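Local coordinates for lysyl-trna-dependent l-ysyl-phosphatidylgycerol synthase (Bacillus licheniformis, PDB 4V36), which transfers lysine from lysyl-tRNA to the membrane lipid phosphatidylglycerol, a modification linked to bacterial resistance, at residues I93-R99 against R307-A312; T149-E153 against Y243-W247; G219-I223 against Y253-N257; M258-S264 against R296-Y302. All blocks are in the same frame, centred on the assembly; numbering follows the deposited sequence.

Interaction 1: residues I93-R99 against R307-A312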
loop_
_atom_site.group_PDB
_atom_site.type_symbol
_atom_site.label_atom_id
_atom_site.label_comp_id
_atom_site.label_asym_id
_atom_site.label_seq_id
_atom_site.Cartn_x
_atom_site.Cartn_y
_atom_site.Cartn_z
ATOM N N ILE A 93 11.998 -12.453 6.788
ATOM C CA ILE A 93 12.208 -11.077 6.360
ATOM C C ILE A 93 10.954 -10.245 6.625
ATOM O O ILE A 93 9.839 -10.701 6.380
ATOM C CB ILE A 93 12.568 -11.006 4.863
ATOM C CG1 ILE A 93 13.711 -11.973 4.542
ATOM C CG2 ILE A 93 12.931 -9.586 4.462
ATOM C CD1 ILE A 93 13.930 -12.192 3.061
ATOM N N PHE A 94 11.140 -9.032 7.137
ATOM C CA PHE A 94 10.022 -8.128 7.373
ATOM C C PHE A 94 10.064 -6.962 6.390
ATOM O O PHE A 94 11.062 -6.247 6.302
ATOM C CB PHE A 94 10.036 -7.614 8.816
ATOM C CG PHE A 94 9.835 -8.691 9.846
ATOM C CD1 PHE A 94 10.914 -9.395 10.354
ATOM C CD2 PHE A 94 8.565 -9.003 10.300
ATOM C CE1 PHE A 94 10.730 -10.388 11.299
ATOM C CE2 PHE A 94 8.374 -9.994 11.245
ATOM C CZ PHE A 94 9.459 -10.688 11.744
ATOM N N TYR A 95 8.972 -6.772 5.657
ATOM C CA TYR A 95 8.929 -5.769 4.601
ATOM C C TYR A 95 7.973 -4.622 4.922
ATOM O O TYR A 95 6.810 -4.845 5.254
ATOM C CB TYR A 95 8.540 -6.429 3.277
ATOM C CG TYR A 95 8.384 -5.463 2.129
ATOM C CD1 TYR A 95 9.477 -4.776 1.618
ATOM C CD2 TYR A 95 7.143 -5.248 1.545
ATOM C CE1 TYR A 95 9.336 -3.893 0.563
ATOM C CE2 TYR A 95 6.993 -4.371 0.489
ATOM C CZ TYR A 95 8.091 -3.695 0.002
ATOM O OH TYR A 95 7.941 -2.819 -1.047
ATOM N N GLN A 96 8.485 -3.398 4.811
ATOM C CA GLN A 96 7.733 -2.172 5.085
ATOM C C GLN A 96 7.207 -2.093 6.516
ATOM O O GLN A 96 6.004 -1.953 6.740
ATOM C CB GLN A 96 6.568 -2.014 4.101
ATOM C CG GLN A 96 6.994 -1.640 2.692
ATOM C CD GLN A 96 5.855 -1.069 1.870
ATOM O OE1 GLN A 96 4.901 -0.513 2.414
ATOM N NE2 GLN A 96 5.950 -1.204 0.553
ATOM N N ILE A 97 8.117 -2.173 7.481
ATOM C CA ILE A 97 7.776 -1.909 8.873
ATOM C C ILE A 97 8.059 -0.444 9.175
ATOM O O ILE A 97 8.663 0.254 8.361
ATOM C CB ILE A 97 8.568 -2.801 9.846
ATOM C CG1 ILE A 97 10.040 -2.384 9.878
ATOM C CG2 ILE A 97 8.416 -4.267 9.466
ATOM C CD1 ILE A 97 10.865 -3.133 10.898
ATOM N N GLU A 98 7.628 0.021 10.342
ATOM C CA GLU A 98 7.824 1.417 10.713
ATOM C C GLU A 98 8.861 1.555 11.825
ATOM O O GLU A 98 9.161 0.590 12.528
ATOM C CB GLU A 98 6.496 2.047 11.133
ATOM C CG GLU A 98 5.443 2.030 10.034
ATOM C CD GLU A 98 4.161 2.732 10.435
ATOM O OE1 GLU A 98 4.165 3.441 11.462
ATOM O OE2 GLU A 98 3.150 2.573 9.720
ATOM N N ARG A 99 9.404 2.761 11.973
ATOM C CA ARG A 99 10.514 3.008 12.890
ATOM C C ARG A 99 10.154 2.770 14.356
ATOM O O ARG A 99 10.966 2.249 15.121
ATOM C CB ARG A 99 11.030 4.440 12.712
ATOM C CG ARG A 99 12.039 4.874 13.767
ATOM C CD ARG A 99 12.765 6.147 13.361
ATOM N NE ARG A 99 13.660 5.925 12.228
ATOM C CZ ARG A 99 14.893 5.441 12.336
ATOM N NH1 ARG A 99 15.379 5.120 13.529
ATOM N NH2 ARG A 99 15.640 5.270 11.253
ATOM N N ARG A 307 6.596 9.618 6.192
ATOM C CA ARG A 307 6.712 8.545 7.174
ATOM C C ARG A 307 7.485 7.370 6.583
ATOM O O ARG A 307 7.010 6.699 5.666
ATOM C CB ARG A 307 5.332 8.089 7.654
ATOM C CG ARG A 307 5.391 6.999 8.715
ATOM C CD ARG A 307 4.100 6.906 9.518
ATOM N NE ARG A 307 2.977 6.422 8.723
ATOM C CZ ARG A 307 1.821 7.066 8.593
ATOM N NH1 ARG A 307 1.632 8.226 9.207
ATOM N NH2 ARG A 307 0.852 6.549 7.851
ATOM N N GLY A 308 8.677 7.129 7.117
ATOM C CA GLY A 308 9.574 6.123 6.577
ATOM C C GLY A 308 9.114 4.688 6.747
ATOM O O GLY A 308 8.509 4.326 7.756
ATOM N N LYS A 309 9.404 3.870 5.740
ATOM C CA LYS A 309 9.143 2.438 5.796
ATOM C C LYS A 309 10.468 1.692 5.679
ATOM O O LYS A 309 11.343 2.095 4.914
ATOM C CB LYS A 309 8.178 2.013 4.686
ATOM C CG LYS A 309 6.918 2.860 4.603
ATOM C CD LYS A 309 5.671 2.048 4.906
ATOM C CE LYS A 309 5.654 1.559 6.343
ATOM N NZ LYS A 309 4.400 0.814 6.654
ATOM N N TYR A 310 10.617 0.610 6.435
ATOM C CA TYR A 310 11.910 -0.058 6.532
ATOM C C TYR A 310 11.853 -1.549 6.227
ATOM O O TYR A 310 10.830 -2.202 6.427
ATOM C CB TYR A 310 12.501 0.148 7.929
ATOM C CG TYR A 310 12.726 1.598 8.292
ATOM C CD1 TYR A 310 11.712 2.355 8.866
ATOM C CD2 TYR A 310 13.954 2.206 8.068
ATOM C CE1 TYR A 310 11.913 3.680 9.202
ATOM C CE2 TYR A 310 14.165 3.531 8.400
ATOM C CZ TYR A 310 13.142 4.262 8.966
ATOM O OH TYR A 310 13.350 5.581 9.296
ATOM N N LEU A 311 12.971 -2.075 5.740
ATOM C CA LEU A 311 13.139 -3.510 5.569
ATOM C C LEU A 311 13.922 -4.069 6.749
ATOM O O LEU A 311 14.990 -3.561 7.084
ATOM C CB LEU A 311 13.862 -3.823 4.257
ATOM C CG LEU A 311 14.125 -5.300 3.957
ATOM C CD1 LEU A 311 12.833 -6.011 3.588
ATOM C CD2 LEU A 311 15.156 -5.456 2.852
ATOM N N ALA A 312 13.389 -5.107 7.383
ATOM C CA ALA A 312 14.089 -5.747 8.490
ATOM C C ALA A 312 14.757 -7.033 8.021
ATOM O O ALA A 312 14.087 -7.997 7.649
ATOM C CB ALA A 312 13.137 -6.024 9.641
HETATM O O HOH W 1 8.690 5.321 10.306
#
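Two antiparallel strands meet here, and F94 and A312 make the clean pair: F94 N donates to A312 O, while A312 N returns a bond of 2.8 Å to F94 O. F94 CB and A312 CB lie 3.6 Å apart on the same face of the sheet. One step on the register slips, because Q96 and I97 both face Y310, a G1 beta bulge with Q96 at positive phi (60°). Beyond it I97 and Y310 pair through both backbone bonds, Y310 N reaching I97 O at 2.8 Å, and I97 CD1 extends to A312 CB. R99 then grips the Y310 hydroxyl side-on: NE and NH2 each lie 3.0 Å from OH, in the guanidinium plane, with that plane turned 87° from the phenol ring. A bound TRS molecule, probably from the crystallisation liquor, also bonds to this hydroxyl.

On the other face K309 folds back at chi2 and chi3, bringing NZ 3.2 Å from Q96 O, above the carbonyl plane. The E98 carboxylate joins K309 and R307 in a loose network of long salt bridges, E98 OE2 to K309 NZ being 3.7 Å; R307 finds a stronger partner in E220. A water links R99 N to G308 O. Strand 91-97 is held on its other edge by strand 60-69, strand 305-313 by strand 111-122, and helix 319-330 packs over I93, Y95 and L311.

Interaction 2: residues T149-E153 against Y243-W247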
loop_
_atom_site.group_PDB
_atom_site.type_symbol
_atom_site.label_atom_id
_atom_site.label_comp_id
_atom_site.label_asym_id
_atom_site.label_seq_id
_atom_site.Cartn_x
_atom_site.Cartn_y
_atom_site.Cartn_z
ATOM N N THR A 149 -17.461 14.573 -12.871
ATOM C CA THR A 149 -18.046 14.447 -11.542
ATOM C C THR A 149 -17.415 13.304 -10.756
ATOM O O THR A 149 -17.090 12.256 -11.314
ATOM C CB THR A 149 -19.569 14.234 -11.618
ATOM O OG1 THR A 149 -19.857 13.142 -12.499
ATOM C CG2 THR A 149 -20.256 15.489 -12.137
ATOM N N PHE A 150 -17.248 13.518 -9.456
ATOM C CA PHE A 150 -16.594 12.551 -8.581
ATOM C C PHE A 150 -17.606 11.898 -7.642
ATOM O O PHE A 150 -18.354 12.589 -6.952
ATOM C CB PHE A 150 -15.483 13.238 -7.786
ATOM C CG PHE A 150 -14.718 12.318 -6.883
ATOM C CD1 PHE A 150 -13.739 11.482 -7.391
ATOM C CD2 PHE A 150 -14.966 12.302 -5.521
ATOM C CE1 PHE A 150 -13.028 10.640 -6.560
ATOM C CE2 PHE A 150 -14.259 11.462 -4.686
ATOM C CZ PHE A 150 -13.288 10.632 -5.206
ATOM N N HIS A 151 -17.627 10.568 -7.621
ATOM C CA HIS A 151 -18.597 9.834 -6.813
ATOM C C HIS A 151 -17.955 8.671 -6.065
ATOM O O HIS A 151 -17.080 7.987 -6.593
ATOM C CB HIS A 151 -19.736 9.310 -7.692
ATOM C CG HIS A 151 -20.428 10.372 -8.488
ATOM N ND1 HIS A 151 -21.424 11.166 -7.961
ATOM C CD2 HIS A 151 -20.271 10.768 -9.773
ATOM C CE1 HIS A 151 -21.849 12.007 -8.887
ATOM N NE2 HIS A 151 -21.166 11.785 -9.996
ATOM N N VAL A 152 -18.402 8.448 -4.833
ATOM C CA VAL A 152 -17.937 7.313 -4.045
ATOM C C VAL A 152 -19.058 6.291 -3.874
ATOM O O VAL A 152 -20.103 6.591 -3.297
ATOM C CB VAL A 152 -17.424 7.752 -2.661
ATOM C CG1 VAL A 152 -17.128 6.535 -1.793
ATOM C CG2 VAL A 152 -16.187 8.624 -2.806
ATOM N N GLU A 153 -18.834 5.083 -4.382
ATOM C CA GLU A 153 -19.849 4.036 -4.337
ATOM C C GLU A 153 -19.591 3.049 -3.202
ATOM O O GLU A 153 -18.445 2.799 -2.830
ATOM C CB GLU A 153 -19.906 3.293 -5.675
ATOM C CG GLU A 153 -20.051 4.204 -6.885
ATOM C CD GLU A 153 -21.374 4.946 -6.907
ATOM O OE1 GLU A 153 -22.362 4.426 -6.347
ATOM O OE2 GLU A 153 -21.425 6.050 -7.488
ATOM N N TYR A 243 -9.893 15.686 -5.781
ATOM C CA TYR A 243 -11.256 15.251 -5.489
ATOM C C TYR A 243 -11.295 14.358 -4.253
ATOM O O TYR A 243 -12.217 14.450 -3.442
ATOM C CB TYR A 243 -11.860 14.512 -6.685
ATOM C CG TYR A 243 -12.291 15.412 -7.821
ATOM C CD1 TYR A 243 -13.280 16.369 -7.637
ATOM C CD2 TYR A 243 -11.725 15.291 -9.083
ATOM C CE1 TYR A 243 -13.683 17.191 -8.672
ATOM C CE2 TYR A 243 -12.121 16.107 -10.126
ATOM C CZ TYR A 243 -13.101 17.054 -9.915
ATOM O OH TYR A 243 -13.498 17.868 -10.951
ATOM N N LEU A 244 -10.293 13.494 -4.115
ATOM C CA LEU A 244 -10.197 12.604 -2.961
ATOM C C LEU A 244 -10.016 13.383 -1.664
ATOM O O LEU A 244 -10.667 13.091 -0.662
ATOM C CB LEU A 244 -9.042 11.618 -3.135
ATOM C CG LEU A 244 -9.329 10.350 -3.940
ATOM C CD1 LEU A 244 -8.063 9.527 -4.110
ATOM C CD2 LEU A 244 -10.415 9.532 -3.264
ATOM N N PHE A 245 -9.126 14.371 -1.690
ATOM C CA PHE A 245 -8.847 15.177 -0.504
ATOM C C PHE A 245 -10.060 16.018 -0.115
ATOM O O PHE A 245 -10.304 16.261 1.067
ATOM C CB PHE A 245 -7.632 16.079 -0.731
ATOM C CG PHE A 245 -6.340 15.329 -0.915
ATOM C CD1 PHE A 245 -6.255 13.976 -0.626
ATOM C CD2 PHE A 245 -5.207 15.981 -1.374
ATOM C CE1 PHE A 245 -5.069 13.289 -0.798
ATOM C CE2 PHE A 245 -4.018 15.300 -1.546
ATOM C CZ PHE A 245 -3.948 13.952 -1.255
ATOM N N GLN A 246 -10.815 16.460 -1.117
ATOM C CA GLN A 246 -12.041 17.212 -0.874
ATOM C C GLN A 246 -13.083 16.335 -0.192
ATOM O O GLN A 246 -13.731 16.752 0.768
ATOM C CB GLN A 246 -12.601 17.769 -2.183
ATOM C CG GLN A 246 -13.950 18.455 -2.031
ATOM C CD GLN A 246 -14.517 18.930 -3.353
ATOM O OE1 GLN A 246 -13.949 18.672 -4.414
ATOM N NE2 GLN A 246 -15.645 19.628 -3.297
ATOM N N TRP A 247 -13.235 15.117 -0.698
ATOM C CA TRP A 247 -14.188 14.164 -0.144
ATOM C C TRP A 247 -13.782 13.723 1.259
ATOM O O TRP A 247 -14.623 13.611 2.150
ATOM C CB TRP A 247 -14.317 12.949 -1.064
ATOM C CG TRP A 247 -15.240 11.892 -0.543
ATOM C CD1 TRP A 247 -16.592 11.821 -0.728
ATOM C CD2 TRP A 247 -14.881 10.751 0.242
ATOM N NE1 TRP A 247 -17.094 10.705 -0.103
ATOM C CE2 TRP A 247 -16.065 10.031 0.499
ATOM C CE3 TRP A 247 -13.673 10.266 0.752
ATOM C CZ2 TRP A 247 -16.076 8.856 1.246
ATOM C CZ3 TRP A 247 -13.686 9.099 1.493
ATOM C CH2 TRP A 247 -14.879 8.407 1.733
#
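Strand 149-153 runs at 57° to the helical segment 243-247, their axes 9.7 Å apart at closest approach. This is alpha/beta packing at a sheet margin, in what is probably a GNAT-like fold: the strand is the outermost of the chain's mixed sheet on this side, and the helix, part of 236-251, lies against one face of it. Alternation along the strand turns F150 and V152 to the helix, while T149 and H151 point the other way.

F150 does most of the work. With CG anti to the backbone N, its ring reaches out alongside the helix, where Y243 CB sits over one face, 3.8 Å from the ring centroid. The F150 and Y243 rings are nearly parallel, with planes 7° apart, but they are offset so far that little of one lies over the other, the centroids being 5.7 Å apart. Each ring therefore meets the other's CB more than the other's face. Farther out, F150 CZ touches L244 CD2 at 3.6 Å and F150 CE2 comes up to W247 CB.

The contact is made by apolar packing and CH-pi contacts; Y243 sends its hydroxyl to E144 in helix 134-145. F150 and V152 also lean on A197 of strand 196-200. W247, one turn along from Y243, offers its indole to V152, whose CG2 stands over the five-membered ring, 3.6 Å from the centroid and 15° off the normal.

Interaction 3: residues G219-I223 against Y253-N257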
loop_
_atom_site.group_PDB
_atom_site.type_symbol
_atom_site.label_atom_id
_atom_site.label_comp_id
_atom_site.label_asym_id
_atom_site.label_seq_id
_atom_site.Cartn_x
_atom_site.Cartn_y
_atom_site.Cartn_z
ATOM N N GLY A 219 -7.693 9.551 11.888
ATOM C CA GLY A 219 -8.553 10.047 10.831
ATOM C C GLY A 219 -7.852 9.954 9.492
ATOM O O GLY A 219 -7.909 10.879 8.683
ATOM N N GLU A 220 -7.188 8.826 9.262
ATOM C CA GLU A 220 -6.399 8.640 8.052
ATOM C C GLU A 220 -7.022 7.615 7.110
ATOM O O GLU A 220 -7.439 6.537 7.534
ATOM C CB GLU A 220 -4.971 8.217 8.411
ATOM C CG GLU A 220 -4.117 7.830 7.214
ATOM C CD GLU A 220 -2.687 7.501 7.597
ATOM O OE1 GLU A 220 -2.168 8.119 8.551
ATOM O OE2 GLU A 220 -2.084 6.623 6.944
ATOM N N ILE A 221 -7.093 7.970 5.833
ATOM C CA ILE A 221 -7.512 7.040 4.795
ATOM C C ILE A 221 -6.478 6.992 3.682
ATOM O O ILE A 221 -5.507 7.748 3.688
ATOM C CB ILE A 221 -8.873 7.422 4.184
ATOM C CG1 ILE A 221 -8.874 8.894 3.766
ATOM C CG2 ILE A 221 -9.995 7.131 5.160
ATOM C CD1 ILE A 221 -10.108 9.313 3.000
ATOM N N SER A 222 -6.697 6.097 2.727
ATOM C CA SER A 222 -5.854 6.017 1.546
ATOM C C SER A 222 -6.541 5.195 0.472
ATOM O O SER A 222 -7.636 4.673 0.677
ATOM C CB SER A 222 -4.496 5.402 1.877
ATOM O OG SER A 222 -4.465 4.026 1.540
ATOM N N ILE A 223 -5.887 5.086 -0.676
ATOM C CA ILE A 223 -6.378 4.243 -1.749
ATOM C C ILE A 223 -5.339 3.183 -2.077
ATOM O O ILE A 223 -4.197 3.256 -1.623
ATOM C CB ILE A 223 -6.704 5.055 -3.009
ATOM C CG1 ILE A 223 -5.451 5.774 -3.506
ATOM C CG2 ILE A 223 -7.813 6.053 -2.726
ATOM C CD1 ILE A 223 -5.677 6.584 -4.756
ATOM N N TYR A 253 -12.201 13.136 7.759
ATOM C CA TYR A 253 -10.885 12.521 7.876
ATOM C C TYR A 253 -9.808 13.588 8.029
ATOM O O TYR A 253 -9.923 14.682 7.477
ATOM C CB TYR A 253 -10.591 11.633 6.667
ATOM C CG TYR A 253 -11.530 10.456 6.534
ATOM C CD1 TYR A 253 -11.516 9.423 7.462
ATOM C CD2 TYR A 253 -12.429 10.375 5.478
ATOM C CE1 TYR A 253 -12.374 8.346 7.345
ATOM C CE2 TYR A 253 -13.289 9.299 5.353
ATOM C CZ TYR A 253 -13.256 8.287 6.287
ATOM O OH TYR A 253 -14.111 7.215 6.167
ATOM N N THR A 254 -8.760 13.263 8.779
ATOM C CA THR A 254 -7.712 14.227 9.097
ATOM C C THR A 254 -6.526 14.130 8.142
ATOM O O THR A 254 -5.955 15.146 7.743
ATOM C CB THR A 254 -7.207 14.038 10.544
ATOM O OG1 THR A 254 -8.315 14.086 11.452
ATOM C CG2 THR A 254 -6.211 15.128 10.913
ATOM N N ALA A 255 -6.159 12.907 7.770
ATOM C CA ALA A 255 -4.977 12.695 6.942
ATOM C C ALA A 255 -5.238 11.728 5.790
ATOM O O ALA A 255 -6.189 10.947 5.820
ATOM C CB ALA A 255 -3.824 12.189 7.797
ATOM N N PHE A 256 -4.382 11.791 4.775
ATOM C CA PHE A 256 -4.459 10.873 3.646
ATOM C C PHE A 256 -3.083 10.295 3.332
ATOM O O PHE A 256 -2.095 11.023 3.257
ATOM C CB PHE A 256 -5.028 11.575 2.410
ATOM C CG PHE A 256 -5.423 10.632 1.306
ATOM C CD1 PHE A 256 -4.484 10.165 0.399
ATOM C CD2 PHE A 256 -6.737 10.216 1.173
ATOM C CE1 PHE A 256 -4.847 9.298 -0.615
ATOM C CE2 PHE A 256 -7.107 9.348 0.161
ATOM C CZ PHE A 256 -6.161 8.889 -0.734
ATOM N N ASN A 257 -3.029 8.980 3.151
ATOM C CA ASN A 257 -1.785 8.307 2.800
ATOM C C ASN A 257 -1.679 8.147 1.288
ATOM O O ASN A 257 -2.424 7.378 0.686
ATOM C CB ASN A 257 -1.702 6.945 3.494
ATOM C CG ASN A 257 -0.305 6.349 3.460
ATOM O OD1 ASN A 257 0.500 6.655 2.580
ATOM N ND2 ASN A 257 -0.012 5.483 4.424
#
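Y253 meets I221 before the strand proper begins. Its ring takes I221 CG2 squarely over one face, 3.5 Å from the centroid, while I221 CD1 touches Y253 CD2 nearer the rim. The methyl is placed there because a chi1 of 51° tucks I221 CG1 over the backbone and swings CG2 out onto the tyrosine ring. At T254 the chain turns in toward G219, whose carbonyl oxygen accepts a straight bond from A255 N at 2.8 Å; T254 N also approaches this oxygen, but at a doubtfully short distance.

A255 opens the parallel pairing beside E220. Its oxygen accepts from I221 N at 3.1 Å and is also approached by E220 CA, a CA-H...O contact of 3.2 Å. F256 pairs with I221 and turns its ring to the same face of the sheet; I221 O and S222 CA stand over one side of that ring, I221 CG1 packs on F256 CD2, and CZ reaches I223 CG2.

At N257 the backbone N donates to I221 O at 2.8 Å. The amide ND2 makes a weak bond to E220 OE2, with its plane 74° from the carboxylate; stronger partners are R307 for E220, and E118 and G259 for N257. Helix 236-251 covers the face bearing I221 and F256, completing a beta-alpha-beta crossover in which strands 220-228 and 255-261 lie side by side and parallel.

Interaction 4: residues M258-S264 against R296-Y302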
loop_
_atom_site.group_PDB
_atom_site.type_symbol
_atom_site.label_atom_id
_atom_site.label_comp_id
_atom_site.label_asym_id
_atom_site.label_seq_id
_atom_site.Cartn_x
_atom_site.Cartn_y
_atom_site.Cartn_z
ATOM N N MET A 258 -0.754 8.878 0.675
ATOM C CA MET A 258 -0.583 8.826 -0.773
ATOM C C MET A 258 0.313 7.670 -1.206
ATOM O O MET A 258 0.663 7.552 -2.379
ATOM C CB MET A 258 -0.007 10.144 -1.292
ATOM C CG MET A 258 -0.920 11.339 -1.109
ATOM S SD MET A 258 -0.314 12.785 -1.998
ATOM C CE MET A 258 -0.365 12.186 -3.685
ATOM N N GLY A 259 0.686 6.820 -0.256
ATOM C CA GLY A 259 1.543 5.690 -0.554
ATOM C C GLY A 259 3.012 6.039 -0.421
ATOM O O GLY A 259 3.368 7.192 -0.179
ATOM N N MET A 260 3.870 5.039 -0.591
ATOM C CA MET A 260 5.301 5.229 -0.399
ATOM C C MET A 260 5.951 5.925 -1.591
ATOM O O MET A 260 5.553 5.730 -2.739
ATOM C CB MET A 260 5.986 3.884 -0.139
ATOM C CG MET A 260 7.384 4.007 0.452
ATOM S SD MET A 260 8.076 2.424 0.967
ATOM C CE MET A 260 8.259 1.608 -0.613
ATOM N N ALA A 261 6.952 6.747 -1.300
ATOM C CA ALA A 261 7.735 7.416 -2.327
ATOM C C ALA A 261 9.214 7.127 -2.095
ATOM O O ALA A 261 9.619 6.854 -0.964
ATOM C CB ALA A 261 7.466 8.914 -2.313
ATOM N N PRO A 262 10.027 7.172 -3.162
ATOM C CA PRO A 262 11.465 6.946 -2.987
ATOM C C PRO A 262 12.111 8.022 -2.122
ATOM O O PRO A 262 11.624 9.152 -2.076
ATOM C CB PRO A 262 12.010 6.993 -4.418
ATOM C CG PRO A 262 10.996 7.777 -5.184
ATOM C CD PRO A 262 9.678 7.413 -4.573
ATOM N N LEU A 263 13.191 7.663 -1.436
ATOM C CA LEU A 263 13.909 8.612 -0.597
ATOM C C LEU A 263 14.579 9.684 -1.447
ATOM O O LEU A 263 14.857 9.469 -2.627
ATOM C CB LEU A 263 14.958 7.891 0.252
ATOM C CG LEU A 263 14.460 6.831 1.234
ATOM C CD1 LEU A 263 15.639 6.129 1.885
ATOM C CD2 LEU A 263 13.567 7.465 2.282
ATOM N N SER A 264 14.832 10.841 -0.847
ATOM C CA SER A 264 15.611 11.877 -1.510
ATOM C C SER A 264 17.091 11.517 -1.432
ATOM O O SER A 264 17.455 10.494 -0.853
ATOM C CB SER A 264 15.350 13.243 -0.876
ATOM O OG SER A 264 15.626 13.217 0.512
ATOM N N ARG A 296 9.147 11.183 -6.395
ATOM C CA ARG A 296 8.923 11.753 -5.073
ATOM C C ARG A 296 8.322 13.150 -5.185
ATOM O O ARG A 296 7.514 13.558 -4.351
ATOM C CB ARG A 296 10.237 11.796 -4.288
ATOM C CG ARG A 296 10.145 12.444 -2.915
ATOM C CD ARG A 296 11.519 12.505 -2.259
ATOM N NE ARG A 296 11.493 13.190 -0.969
ATOM C CZ ARG A 296 11.343 12.577 0.200
ATOM N NH1 ARG A 296 11.206 11.259 0.247
ATOM N NH2 ARG A 296 11.331 13.281 1.323
ATOM N N SER A 297 8.714 13.870 -6.232
ATOM C CA SER A 297 8.253 15.236 -6.460
ATOM C C SER A 297 6.748 15.308 -6.697
ATOM O O SER A 297 6.115 16.317 -6.390
ATOM C CB SER A 297 8.992 15.853 -7.648
ATOM O OG SER A 297 8.730 15.133 -8.839
ATOM N N PHE A 298 6.181 14.239 -7.248
ATOM C CA PHE A 298 4.748 14.181 -7.503
ATOM C C PHE A 298 3.960 14.284 -6.201
ATOM O O PHE A 298 2.958 14.992 -6.125
ATOM C CB PHE A 298 4.379 12.891 -8.239
ATOM C CG PHE A 298 2.903 12.729 -8.482
ATOM C CD1 PHE A 298 2.300 13.322 -9.577
ATOM C CD2 PHE A 298 2.119 11.983 -7.615
ATOM C CE1 PHE A 298 0.944 13.176 -9.803
ATOM C CE2 PHE A 298 0.764 11.835 -7.837
ATOM C CZ PHE A 298 0.176 12.432 -8.932
ATOM N N LYS A 299 4.421 13.570 -5.181
ATOM C CA LYS A 299 3.761 13.575 -3.882
ATOM C C LYS A 299 4.200 14.768 -3.038
ATOM O O LYS A 299 3.443 15.261 -2.202
ATOM C CB LYS A 299 4.049 12.273 -3.133
ATOM C CG LYS A 299 3.686 11.015 -3.901
ATOM C CD LYS A 299 3.909 9.773 -3.054
ATOM C CE LYS A 299 3.590 8.508 -3.828
ATOM N NZ LYS A 299 2.202 8.523 -4.356
ATOM N N GLU A 300 5.426 15.225 -3.268
ATOM C CA GLU A 300 6.023 16.278 -2.454
ATOM C C GLU A 300 5.304 17.615 -2.624
ATOM O O GLU A 300 5.260 18.424 -1.698
ATOM C CB GLU A 300 7.508 16.431 -2.798
ATOM C CG GLU A 300 8.386 16.867 -1.632
ATOM C CD GLU A 300 8.265 18.346 -1.320
ATOM O OE1 GLU A 300 7.974 19.130 -2.248
ATOM O OE2 GLU A 300 8.459 18.725 -0.145
ATOM N N LYS A 301 4.729 17.839 -3.802
ATOM C CA LYS A 301 4.069 19.110 -4.094
ATOM C C LYS A 301 2.757 19.266 -3.326
ATOM O O LYS A 301 2.135 20.328 -3.355
ATOM C CB LYS A 301 3.818 19.252 -5.597
ATOM C CG LYS A 301 2.776 18.302 -6.159
ATOM C CD LYS A 301 2.572 18.546 -7.647
ATOM C CE LYS A 301 1.466 17.669 -8.211
ATOM N NZ LYS A 301 1.782 16.220 -8.086
ATOM N N TYR A 302 2.340 18.206 -2.643
ATOM C CA TYR A 302 1.171 18.267 -1.776
ATOM C C TYR A 302 1.592 18.593 -0.346
ATOM O O TYR A 302 0.771 18.578 0.571
ATOM C CB TYR A 302 0.392 16.952 -1.820
ATOM C CG TYR A 302 -0.301 16.699 -3.140
ATOM C CD1 TYR A 302 -1.540 17.261 -3.411
ATOM C CD2 TYR A 302 0.284 15.899 -4.113
ATOM C CE1 TYR A 302 -2.178 17.035 -4.617
ATOM C CE2 TYR A 302 -0.347 15.667 -5.321
ATOM C CZ TYR A 302 -1.577 16.238 -5.569
ATOM O OH TYR A 302 -2.212 16.012 -6.770
#
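K299 NZ donates to M258 O at 2.7 Å, tilted from the carbonyl plane. The lysine runs extended until chi4 (-56°) bends it, and this last turn brings the ammonium group onto the strand backbone. Its stem lies against the strand on the way, with K299 CD 3.7 Å from A261 CB. At the other end of the contact R296, extended from CG to NE, sends NH1 to P262 O at 3.2 Å; the N-H...O angle is 162° and the oxygen lies in the guanidinium plane. S264 CB sits over one face of that guanidinium. R296 has further partners in E117, by a salt bridge, and W306, by a cation-pi contact.

M258 supplies the apolar end. Its SD is 4.4 Å from the centroid of the Y302 ring, an oblique Met-aromatic contact, and M258 CE lies 3.8 Å from Y302 CD2. The hydroxyl of Y302 bonds to D238 in helix 236-251, joining this packing to that helix. The whole is a short helix, 296-300, running obliquely antiparallel to strand segment 258-261, at 141°, and gripping backbone carbonyls at two points, with G259 about 9 Å from the bound lysine amide at the nearest atoms.

All four contacts belong to one mixed sheet and its helices. In chain order, segments 93-99 and 307-312 of interaction 1 enclose the rest, interactions 2 and 3 alternate, and interaction 4 follows 3 along strand 255-261. Interactions 1 and 2 have centres about 31 Å apart, on opposite sides of the chain's centre. Between them, interaction 3 touches interaction 1 through the R307–E220 salt bridge and interaction 2 through F256 on F245. Interaction 4 meets interaction 1 where M260 packs on K309, and interaction 2 where M258 and Y302 meet F245. Strand 220-228, which interaction 3 uses, also carries D224, L225, M226 and R227 of the pocket that holds the bound lysine amide.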